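Local coordinates for ATP-dependent DNA ligase (PDB 6NHX), which seals breaks in double-stranded DNA at the expense of ATP, working with Ku in non-homologous end joining, at residues Val39-Gly44 with Ala65-Leu70; Ala71-Val76 with Leu112-Arg117; Glu105-Asp110 with Ser139-Glu144. The protein carries 1 engineered substitution. All coordinates share one frame; numbering follows the deposited sequence.

Contact 1 (Val39-Gly44 with Ala65-Leu70); sequences VEADHG and ALAEDL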
loop_
_atom_site.group_PDB
_atom_site.type_symbol
_atom_site.label_atom_id
_atom_site.label_comp_id
_atom_site.label_asym_id
_atom_site.label_seq_id
_atom_site.Cartn_x
_atom_site.Cartn_y
_atom_site.Cartn_z
ATOM N N VAL A 39 -13.794 5.784 -6.703
ATOM C CA VAL A 39 -14.185 7.190 -6.670
ATOM C C VAL A 39 -15.336 7.401 -7.646
ATOM O O VAL A 39 -15.196 7.122 -8.843
ATOM C CB VAL A 39 -13.011 8.104 -7.041
ATOM C CG1 VAL A 39 -13.462 9.576 -7.124
ATOM C CG2 VAL A 39 -11.849 7.914 -6.059
ATOM N N GLU A 40 -16.456 7.898 -7.144
ATOM C CA GLU A 40 -17.581 8.281 -7.981
ATOM C C GLU A 40 -17.623 9.799 -8.041
ATOM O O GLU A 40 -17.755 10.452 -7.004
ATOM C CB GLU A 40 -18.885 7.756 -7.389
ATOM C CG GLU A 40 -20.123 8.122 -8.181
ATOM C CD GLU A 40 -21.362 7.847 -7.381
ATOM O OE1 GLU A 40 -22.060 6.871 -7.703
ATOM O OE2 GLU A 40 -21.623 8.595 -6.414
ATOM N N ALA A 41 -17.507 10.354 -9.242
ATOM C CA ALA A 41 -17.650 11.790 -9.457
ATOM C C ALA A 41 -18.925 12.054 -10.249
ATOM O O ALA A 41 -19.091 11.510 -11.345
ATOM C CB ALA A 41 -16.436 12.312 -10.226
ATOM N N ASP A 42 -19.814 12.883 -9.697
ATOM C CA ASP A 42 -21.067 13.236 -10.352
ATOM C C ASP A 42 -21.443 14.643 -9.914
ATOM O O ASP A 42 -21.407 14.944 -8.718
ATOM C CB ASP A 42 -22.178 12.268 -9.936
ATOM C CG ASP A 42 -23.390 12.336 -10.853
ATOM O OD1 ASP A 42 -23.303 12.979 -11.920
ATOM O OD2 ASP A 42 -24.429 11.745 -10.501
ATOM N N HIS A 43 -21.798 15.494 -10.880
ATOM C CA HIS A 43 -22.244 16.863 -10.598
ATOM C C HIS A 43 -21.222 17.624 -9.755
ATOM O O HIS A 43 -21.571 18.392 -8.854
ATOM C CB HIS A 43 -23.637 16.885 -9.967
ATOM C CG HIS A 43 -24.746 16.698 -10.956
ATOM N ND1 HIS A 43 -25.110 15.461 -11.441
ATOM C CD2 HIS A 43 -25.561 17.595 -11.564
ATOM C CE1 HIS A 43 -26.105 15.600 -12.299
ATOM N NE2 HIS A 43 -26.398 16.885 -12.392
ATOM N N GLY A 44 -19.944 17.402 -10.055
ATOM C CA GLY A 44 -18.863 18.024 -9.321
ATOM C C GLY A 44 -18.624 17.473 -7.934
ATOM O O GLY A 44 -17.667 17.900 -7.276
ATOM N N ALA A 65 -12.171 18.228 -4.050
ATOM C CA ALA A 65 -11.956 19.008 -5.261
ATOM C C ALA A 65 -11.654 18.144 -6.476
ATOM O O ALA A 65 -11.490 18.692 -7.571
ATOM C CB ALA A 65 -10.815 20.007 -5.044
ATOM N N LEU A 66 -11.574 16.820 -6.302
ATOM C CA LEU A 66 -11.226 15.926 -7.401
ATOM C C LEU A 66 -12.122 16.143 -8.610
ATOM O O LEU A 66 -11.642 16.239 -9.743
ATOM C CB LEU A 66 -11.324 14.475 -6.926
ATOM C CG LEU A 66 -10.092 13.574 -6.960
ATOM C CD1 LEU A 66 -10.496 12.147 -6.612
ATOM C CD2 LEU A 66 -9.428 13.623 -8.320
ATOM N N ALA A 67 -13.432 16.224 -8.388
ATOM C CA ALA A 67 -14.389 16.332 -9.481
ATOM C C ALA A 67 -14.762 17.764 -9.827
ATOM O O ALA A 67 -15.576 17.962 -10.732
ATOM C CB ALA A 67 -15.668 15.558 -9.160
ATOM N N GLU A 68 -14.211 18.763 -9.133
ATOM C CA GLU A 68 -14.534 20.143 -9.485
ATOM C C GLU A 68 -14.116 20.458 -10.918
ATOM O O GLU A 68 -14.711 21.328 -11.564
ATOM C CB GLU A 68 -13.886 21.110 -8.493
ATOM C CG GLU A 68 -12.519 21.610 -8.919
ATOM C CD GLU A 68 -12.123 22.910 -8.248
ATOM O OE1 GLU A 68 -11.499 23.760 -8.920
ATOM O OE2 GLU A 68 -12.429 23.078 -7.047
ATOM N N ASP A 69 -13.106 19.752 -11.428
ATOM C CA ASP A 69 -12.719 19.821 -12.830
ATOM C C ASP A 69 -13.574 18.914 -13.707
ATOM O O ASP A 69 -13.619 19.108 -14.926
ATOM C CB ASP A 69 -11.251 19.394 -12.956
ATOM C CG ASP A 69 -10.553 20.011 -14.153
ATOM O OD1 ASP A 69 -10.986 19.763 -15.297
ATOM O OD2 ASP A 69 -9.558 20.736 -13.949
ATOM N N LEU A 70 -14.243 17.922 -13.114
ATOM C CA LEU A 70 -15.054 16.953 -13.839
ATOM C C LEU A 70 -16.541 17.262 -13.742
ATOM O O LEU A 70 -17.367 16.349 -13.840
ATOM C CB LEU A 70 -14.801 15.545 -13.300
ATOM C CG LEU A 70 -13.406 14.939 -13.393
ATOM C CD1 LEU A 70 -13.326 13.723 -12.491
ATOM C CD2 LEU A 70 -13.107 14.564 -14.826
HETATM O O HOH W 1 -18.335 15.329 -11.782
#

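Contact 2 (Ala71-Val76 with Leu112-Arg117); sequences ADHHVV and LYLDGR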
loop_
_atom_site.group_PDB
_atom_site.type_symbol
_atom_site.label_atom_id
_atom_site.label_comp_id
_atom_site.label_asym_id
_atom_site.label_seq_id
_atom_site.Cartn_x
_atom_site.Cartn_y
_atom_site.Cartn_z
ATOM N N ALA A 71 -16.898 18.537 -13.563
ATOM C CA ALA A 71 -18.250 18.872 -13.127
ATOM C C ALA A 71 -19.314 18.410 -14.115
ATOM O O ALA A 71 -20.446 18.122 -13.709
ATOM C CB ALA A 71 -18.364 20.372 -12.852
ATOM N N ASP A 72 -18.984 18.335 -15.403
ATOM C CA ASP A 72 -19.951 17.905 -16.405
ATOM C C ASP A 72 -19.985 16.393 -16.591
ATOM O O ASP A 72 -20.882 15.887 -17.274
ATOM C CB ASP A 72 -19.670 18.566 -17.762
ATOM C CG ASP A 72 -19.490 20.075 -17.660
ATOM O OD1 ASP A 72 -18.406 20.573 -18.037
ATOM O OD2 ASP A 72 -20.430 20.765 -17.206
ATOM N N HIS A 73 -19.044 15.667 -16.005
ATOM C CA HIS A 73 -18.920 14.232 -16.205
ATOM C C HIS A 73 -19.564 13.453 -15.062
ATOM O O HIS A 73 -19.690 13.929 -13.931
ATOM C CB HIS A 73 -17.445 13.826 -16.283
ATOM C CG HIS A 73 -16.752 14.249 -17.539
ATOM N ND1 HIS A 73 -17.009 13.674 -18.765
ATOM C CD2 HIS A 73 -15.788 15.176 -17.755
ATOM C CE1 HIS A 73 -16.247 14.240 -19.684
ATOM N NE2 HIS A 73 -15.491 15.148 -19.095
ATOM N N HIS A 74 -19.929 12.207 -15.365
ATOM C CA HIS A 74 -20.268 11.225 -14.341
ATOM C C HIS A 74 -19.330 10.046 -14.552
ATOM O O HIS A 74 -19.431 9.351 -15.568
ATOM C CB HIS A 74 -21.726 10.798 -14.460
ATOM C CG HIS A 74 -22.116 9.700 -13.519
ATOM N ND1 HIS A 74 -23.321 9.037 -13.622
ATOM C CD2 HIS A 74 -21.469 9.146 -12.467
ATOM C CE1 HIS A 74 -23.394 8.118 -12.674
ATOM N NE2 HIS A 74 -22.283 8.161 -11.962
ATOM N N VAL A 75 -18.389 9.845 -13.627
ATOM C CA VAL A 75 -17.386 8.800 -13.787
ATOM C C VAL A 75 -17.230 7.990 -12.510
ATOM O O VAL A 75 -17.510 8.462 -11.401
ATOM C CB VAL A 75 -16.002 9.326 -14.237
ATOM C CG1 VAL A 75 -16.087 9.985 -15.600
ATOM C CG2 VAL A 75 -15.423 10.272 -13.193
ATOM N N VAL A 76 -16.783 6.752 -12.679
ATOM C CA VAL A 76 -16.285 5.934 -11.583
ATOM C C VAL A 76 -14.847 5.569 -11.909
ATOM O O VAL A 76 -14.565 5.008 -12.973
ATOM C CB VAL A 76 -17.142 4.680 -11.370
ATOM C CG1 VAL A 76 -16.501 3.774 -10.333
ATOM C CG2 VAL A 76 -18.551 5.056 -10.947
ATOM N N LEU A 112 -14.181 2.759 -14.651
ATOM C CA LEU A 112 -15.203 1.720 -14.635
ATOM C C LEU A 112 -16.544 2.176 -15.180
ATOM O O LEU A 112 -17.395 1.328 -15.479
ATOM C CB LEU A 112 -15.415 1.197 -13.207
ATOM C CG LEU A 112 -14.145 0.788 -12.456
ATOM C CD1 LEU A 112 -14.499 0.153 -11.123
ATOM C CD2 LEU A 112 -13.268 -0.142 -13.304
ATOM N N TYR A 113 -16.756 3.478 -15.311
ATOM C CA TYR A 113 -18.002 4.018 -15.821
ATOM C C TYR A 113 -17.690 5.418 -16.311
ATOM O O TYR A 113 -16.967 6.168 -15.642
ATOM C CB TYR A 113 -19.046 4.063 -14.704
ATOM C CG TYR A 113 -20.370 4.671 -15.111
ATOM C CD1 TYR A 113 -20.570 6.048 -15.075
ATOM C CD2 TYR A 113 -21.434 3.867 -15.507
ATOM C CE1 TYR A 113 -21.761 6.595 -15.436
ATOM C CE2 TYR A 113 -22.644 4.412 -15.867
ATOM C CZ TYR A 113 -22.801 5.784 -15.834
ATOM O OH TYR A 113 -23.987 6.373 -16.178
ATOM N N LEU A 114 -18.224 5.752 -17.481
ATOM C CA LEU A 114 -17.992 7.068 -18.073
ATOM C C LEU A 114 -19.258 7.507 -18.793
ATOM O O LEU A 114 -19.601 6.943 -19.840
ATOM C CB LEU A 114 -16.811 7.000 -19.039
ATOM C CG LEU A 114 -16.506 8.222 -19.909
ATOM C CD1 LEU A 114 -16.108 9.366 -19.031
ATOM C CD2 LEU A 114 -15.401 7.904 -20.901
ATOM N N ASP A 115 -19.944 8.495 -18.216
ATOM C CA ASP A 115 -20.988 9.258 -18.915
ATOM C C ASP A 115 -22.006 8.350 -19.602
ATOM O O ASP A 115 -22.338 8.515 -20.780
ATOM C CB ASP A 115 -20.388 10.268 -19.899
ATOM C CG ASP A 115 -19.531 11.304 -19.205
ATOM O OD1 ASP A 115 -18.454 11.654 -19.731
ATOM O OD2 ASP A 115 -19.902 11.736 -18.099
ATOM N N GLY A 116 -22.506 7.369 -18.849
ATOM C CA GLY A 116 -23.543 6.483 -19.330
ATOM C C GLY A 116 -23.042 5.165 -19.855
ATOM O O GLY A 116 -23.866 4.328 -20.246
ATOM N N ARG A 117 -21.733 4.960 -19.891
ATOM C CA ARG A 117 -21.156 3.713 -20.374
ATOM C C ARG A 117 -20.460 3.009 -19.220
ATOM O O ARG A 117 -19.418 3.467 -18.736
ATOM C CB ARG A 117 -20.171 3.946 -21.514
ATOM C CG ARG A 117 -20.855 4.294 -22.817
ATOM C CD ARG A 117 -20.336 5.587 -23.359
ATOM N NE ARG A 117 -18.928 5.470 -23.717
ATOM C CZ ARG A 117 -18.060 6.472 -23.658
ATOM N NH1 ARG A 117 -18.460 7.669 -23.254
ATOM N NH2 ARG A 117 -16.797 6.274 -24.008
HETATM O O HOH W 2 -23.965 9.288 -17.019
#

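Contact 3 (Glu105-Asp110 with Ser139-Glu144); sequences EFWAFD and SLTVPE. With ATP (adenosine-5'-triphosphate), chain B.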
loop_
_atom_site.group_PDB
_atom_site.type_symbol
_atom_site.label_atom_id
_atom_site.label_comp_id
_atom_site.label_asym_id
_atom_site.label_seq_id
_atom_site.Cartn_x
_atom_site.Cartn_y
_atom_site.Cartn_z
ATOM N N GLU A 105 -3.067 12.766 -2.544
ATOM C CA GLU A 105 -3.429 12.727 -3.953
ATOM C C GLU A 105 -4.202 11.451 -4.246
ATOM O O GLU A 105 -4.061 10.441 -3.554
ATOM C CB GLU A 105 -2.174 12.731 -4.830
ATOM C CG GLU A 105 -1.336 13.980 -4.659
ATOM C CD GLU A 105 -0.297 14.194 -5.741
ATOM O OE1 GLU A 105 -0.468 13.699 -6.866
ATOM O OE2 GLU A 105 0.691 14.907 -5.466
ATOM N N PHE A 106 -4.991 11.490 -5.310
ATOM C CA PHE A 106 -5.594 10.290 -5.870
ATOM C C PHE A 106 -4.926 10.012 -7.208
ATOM O O PHE A 106 -4.934 10.867 -8.098
ATOM C CB PHE A 106 -7.101 10.458 -6.030
ATOM C CG PHE A 106 -7.772 9.272 -6.676
ATOM C CD1 PHE A 106 -7.829 8.034 -6.037
ATOM C CD2 PHE A 106 -8.331 9.386 -7.937
ATOM C CE1 PHE A 106 -8.452 6.957 -6.639
ATOM C CE2 PHE A 106 -8.946 8.295 -8.545
ATOM C CZ PHE A 106 -9.013 7.102 -7.902
ATOM N N TRP A 107 -4.302 8.840 -7.328
ATOM C CA TRP A 107 -3.699 8.403 -8.582
ATOM C C TRP A 107 -4.620 7.354 -9.186
ATOM O O TRP A 107 -4.724 6.236 -8.666
ATOM C CB TRP A 107 -2.294 7.841 -8.364
ATOM C CG TRP A 107 -1.260 8.920 -8.059
ATOM C CD1 TRP A 107 -1.505 10.238 -7.786
ATOM C CD2 TRP A 107 0.170 8.763 -7.994
ATOM N NE1 TRP A 107 -0.319 10.911 -7.565
ATOM C CE2 TRP A 107 0.719 10.026 -7.690
ATOM C CE3 TRP A 107 1.035 7.682 -8.169
ATOM C CZ2 TRP A 107 2.091 10.232 -7.557
ATOM C CZ3 TRP A 107 2.407 7.896 -8.034
ATOM C CH2 TRP A 107 2.918 9.153 -7.721
ATOM N N ALA A 108 -5.263 7.718 -10.290
ATOM C CA ALA A 108 -6.234 6.840 -10.928
ATOM C C ALA A 108 -5.530 5.857 -11.852
ATOM O O ALA A 108 -4.604 6.226 -12.586
ATOM C CB ALA A 108 -7.216 7.672 -11.753
ATOM N N PHE A 109 -6.001 4.610 -11.833
ATOM C CA PHE A 109 -5.486 3.599 -12.750
ATOM C C PHE A 109 -6.552 2.769 -13.449
ATOM O O PHE A 109 -6.204 1.908 -14.271
ATOM C CB PHE A 109 -4.394 2.708 -12.123
ATOM C CG PHE A 109 -4.738 2.134 -10.768
ATOM C CD1 PHE A 109 -5.801 1.239 -10.609
ATOM C CD2 PHE A 109 -3.935 2.426 -9.650
ATOM C CE1 PHE A 109 -6.097 0.683 -9.354
ATOM C CE2 PHE A 109 -4.226 1.875 -8.399
ATOM C CZ PHE A 109 -5.300 1.007 -8.251
ATOM N N ASP A 110 -7.832 3.022 -13.187
ATOM C CA ASP A 110 -8.866 2.382 -13.986
ATOM C C ASP A 110 -10.067 3.310 -14.085
ATOM O O ASP A 110 -10.250 4.230 -13.280
ATOM C CB ASP A 110 -9.254 0.983 -13.492
ATOM C CG ASP A 110 -9.418 -0.003 -14.633
ATOM O OD1 ASP A 110 -9.925 0.420 -15.703
ATOM O OD2 ASP A 110 -9.033 -1.187 -14.471
ATOM N N SER A 139 -7.874 17.678 -14.496
ATOM C CA SER A 139 -6.865 17.656 -13.440
ATOM C C SER A 139 -6.677 16.270 -12.827
ATOM O O SER A 139 -5.888 16.112 -11.887
ATOM C CB SER A 139 -7.262 18.619 -12.322
ATOM O OG SER A 139 -8.369 18.101 -11.602
ATOM N N LEU A 140 -7.412 15.281 -13.306
ATOM C CA LEU A 140 -7.252 13.923 -12.820
ATOM C C LEU A 140 -5.835 13.443 -13.104
ATOM O O LEU A 140 -5.295 13.666 -14.193
ATOM C CB LEU A 140 -8.250 13.040 -13.558
ATOM C CG LEU A 140 -8.418 11.574 -13.164
ATOM C CD1 LEU A 140 -8.826 11.426 -11.712
ATOM C CD2 LEU A 140 -9.468 10.962 -14.072
ATOM N N THR A 141 -5.243 12.757 -12.123
ATOM C CA THR A 141 -3.869 12.252 -12.189
ATOM C C THR A 141 -3.878 10.776 -12.590
ATOM O O THR A 141 -4.348 9.926 -11.824
ATOM C CB THR A 141 -3.194 12.451 -10.831
ATOM O OG1 THR A 141 -3.281 13.832 -10.456
ATOM C CG2 THR A 141 -1.726 12.031 -10.878
ATOM N N VAL A 142 -3.351 10.479 -13.771
ATOM C CA VAL A 142 -3.272 9.116 -14.291
ATOM C C VAL A 142 -1.835 8.813 -14.648
ATOM O O VAL A 142 -1.350 9.157 -15.728
ATOM C CB VAL A 142 -4.198 8.922 -15.513
ATOM C CG1 VAL A 142 -4.012 7.498 -16.062
ATOM C CG2 VAL A 142 -5.639 9.155 -15.123
ATOM N N PRO A 143 -1.096 8.121 -13.773
ATOM C CA PRO A 143 0.278 7.740 -14.112
ATOM C C PRO A 143 0.323 6.894 -15.376
ATOM O O PRO A 143 -0.520 6.017 -15.589
ATOM C CB PRO A 143 0.741 6.939 -12.890
ATOM C CG PRO A 143 -0.047 7.526 -11.744
ATOM C CD PRO A 143 -1.416 7.888 -12.351
ATOM N N GLU A 144 1.325 7.159 -16.200
ATOM C CA GLU A 144 1.493 6.443 -17.456
ATOM C C GLU A 144 1.936 4.994 -17.227
ATOM O O GLU A 144 2.476 4.609 -16.176
ATOM C CB GLU A 144 2.520 7.164 -18.330
ATOM C CG GLU A 144 2.052 8.525 -18.822
ATOM C CD GLU A 144 3.139 9.291 -19.558
ATOM O OE1 GLU A 144 2.817 10.328 -20.192
ATOM O OE2 GLU A 144 4.313 8.868 -19.502
HETATM P PG ATP B . -3.727 -7.030 -1.183
HETATM O O1G ATP B . -3.352 -7.461 -2.587
HETATM O O2G ATP B . -4.679 -7.959 -0.455
HETATM O O3G ATP B . -4.160 -5.576 -1.121
HETATM P PB ATP B . -1.361 -6.016 0.213
HETATM O O1B ATP B . -0.279 -6.667 1.037
HETATM O O2B ATP B . -2.130 -4.824 0.738
HETATM O O3B ATP B . -2.375 -7.163 -0.293
HETATM P PA ATP B . 0.691 -5.737 -1.817
HETATM O O1A ATP B . 1.045 -7.193 -1.832
HETATM O O2A ATP B . 1.527 -4.663 -1.172
HETATM O O3A ATP B . -0.784 -5.614 -1.220
HETATM O "O5'" ATP B . 0.235 -5.301 -3.308
HETATM C "C5'" ATP B . 0.101 -3.924 -3.649
HETATM C "C4'" ATP B . -1.264 -3.375 -3.222
HETATM O "O4'" ATP B . -1.392 -2.074 -3.796
HETATM C "C3'" ATP B . -2.436 -4.188 -3.731
HETATM O "O3'" ATP B . -3.557 -3.949 -2.885
HETATM C "C2'" ATP B . -2.690 -3.530 -5.057
HETATM O "O2'" ATP B . -4.023 -3.754 -5.537
HETATM C "C1'" ATP B . -2.449 -2.055 -4.751
HETATM N N9 ATP B . -1.906 -1.324 -5.914
HETATM C C8 ATP B . -0.860 -0.459 -5.901
HETATM N N7 ATP B . -0.647 0.065 -7.139
HETATM C C5 ATP B . -1.589 -0.465 -7.941
HETATM C C6 ATP B . -1.917 -0.357 -9.356
HETATM N N6 ATP B . -1.178 0.412 -10.165
HETATM N N1 ATP B . -2.958 -1.068 -9.813
HETATM C C2 ATP B . -3.700 -1.856 -9.026
HETATM N N3 ATP B . -3.449 -2.018 -7.718
HETATM C C4 ATP B . -2.409 -1.370 -7.146
HETATM O O HOH W 3 -2.944 14.504 -7.979
HETATM O O HOH W 4 -6.630 12.219 -9.618
HETATM O O HOH W 5 -2.455 4.984 -13.896
#

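Contact 1 (Val39-Gly44 with Ala65-Leu70)
A67 CB meets A41 CB at 3.5 Å, and this is where the irregular segment A65-L70 lies closest, side chain to side chain, to the strand ending at D42. Two leucines of the segment, L66 and L70, add to it. Follow L66 outward: from CB, a first torsion of -120° holds CG halfway between two staggered positions, an uncommon setting for a leucine. CD1 then continues anti to CA and meets V39 CG1 at 4.0 Å, while CD2 branches off toward L140. V39 offers that methyl because CG1 stands anti to its backbone N (chi1 175°), and the two side chains cross obliquely. The other leucine, L70, brings CD1 to 4.1 Å from A41 CB, so the small alanine is met by two apolar groups of the facing segment.

Beyond the strand, the contact turns polar. G44 CA approaches A67 O at 3.6 Å in a nearly straight C-H...O contact, and the same carbonyl accepts the backbone N-H of L70 within its own turn. A67 CB in turn lies 3.6 Å from G44 O. Water 1 joins the two segments, accepting from G44 N and donating to L70 O.

In the fold, A65-L70 belongs to the connection between strands 45-50 and 74-82 and packs across one face of the antiparallel sheet of the ligase domain. V39, L66 and A67 all reach V46 of strand 45-50; V39 and L66 also touch F106, and L70 and A41 share V75 of strand 74-82.

Contact 2 (Ala71-Val76 with Leu112-Arg117)
V75 and V76 run antiparallel to Y113 and L114, the short strand axes 4.6 Å apart at 169°, with V76-Y113 a hydrogen-bonded pair and V75-L114 a non-hydrogen-bonded one. V76 N bonds to Y113 O, and V76 O takes the N-H of L112. L112 and Y113 thus both face V76, a classic beta bulge. At the other end, D115 N donates to H74 O at 2.8 Å, just where the second strand enters the type I' turn L114-R117.

D115 bridges the two segments with its carboxylate. It reaches back over the neighbouring strand end and takes two donors, one on each oxygen. OD1 receives H73 ND1 at 2.7 Å through its syn lone pair, with imidazole and carboxylate nearly coplanar. OD2 receives H74 N at 2.8 Å, almost in line with the C-O bond. Together the two bonds fix the rotation of the carboxylate, and the first holds the H73 ring at its ND1 edge.

On the face of the sheet carrying V76, H74 swings its ring out with CG anti to the backbone N (chi1 175°), and Y113 CE1 comes over the centre of the imidazole, 3.4 Å above it. The rings are oblique, their planes 48° apart; F3 meets the Y113 ring as well. Water 2 links Y113 OH, at 3.0 Å, weakly with H74 ND1. On the face carrying V75, its CG1 and L114 CD1 are tightly packed at 3.5 Å, the side chains lying side by side, and L134 of helix 124-136 touches V75.

The H73-D115 bond puts a proton on ND1, and the adjacent carboxylate would probably make a fully protonated, charged H73 easier to form. Away from the annotated sites, this His-carboxylate pair ties the start of strand 74-82 to the turn between strands 105-114 and 117-118.

Contact 3 (Glu105-Asp110 with Ser139-Glu144)
A108 and T141 share the single direct hydrogen bond between these segments, and water supplies the pairing on both sides of it. A108 N points at T141 O over 2.8 Å, nearly in line with the carbonyl. One step back, water 4 sits between F106 O and T141 N; one step on, water 5 donates to both A108 O and P143 O. P143 has no N-H to give, and its CD instead lies 3.6 Å from A108 O.

The W107 indole is held by its edge: NE1 donates to E105 OE1 at 2.9 Å. OE1 lies in the plane of the indole, while NE1 comes from above the plane of the carboxylate. T141 CG2 reaches CD1 of the indole at 3.6 Å, and P143 CG comes to CE3 at 3.7 Å, the proline crossing the tryptophan at about a right angle. Water 3 joins E105 OE1 to T141 OG1. On the other side of the strand A108 CB lies against V142 CG2 and L140 CD1.

F109 turns away from this packing. A first torsion of 49° sets CG between the backbone N and the carbonyl carbon, and the ring lies flat against the adenine of ATP, with N1 3.3 Å above its centre. F109 is thus a wall of the nucleotide pocket.

The strand 105-114 pairs with strand 74-82, and F109 and D110 both face D78 in a classic beta bulge. V142 and L140 rest on helix 124-136, whose R127 forms a salt bridge with D110. W107 meets W32 edge-to-face, and the W32 backbone N itself bonds ATP.

All three contacts build on one antiparallel sheet of the ligase domain. Contacts 1 and 2, centres 10 Å apart, meet where strands 35-42 and 74-82 are neighbours: A41 N lies 2.9 Å from V75 O, probably a hydrogen bond. Contact 1 leans on contact 3, with centres 13 Å apart, through V39 CG2 against F106 CZ at 3.5 Å, and D69 CB touches S139 OG. Contacts 2 and 3 sit at successive levels of strand 105-114, their centres 15 Å apart. Contact 3 alone reaches the nucleotide; the side chains of L112 and V39 stay about 11 and 13 Å from ATP, so contacts 1 and 2 lie farther from the nucleotide.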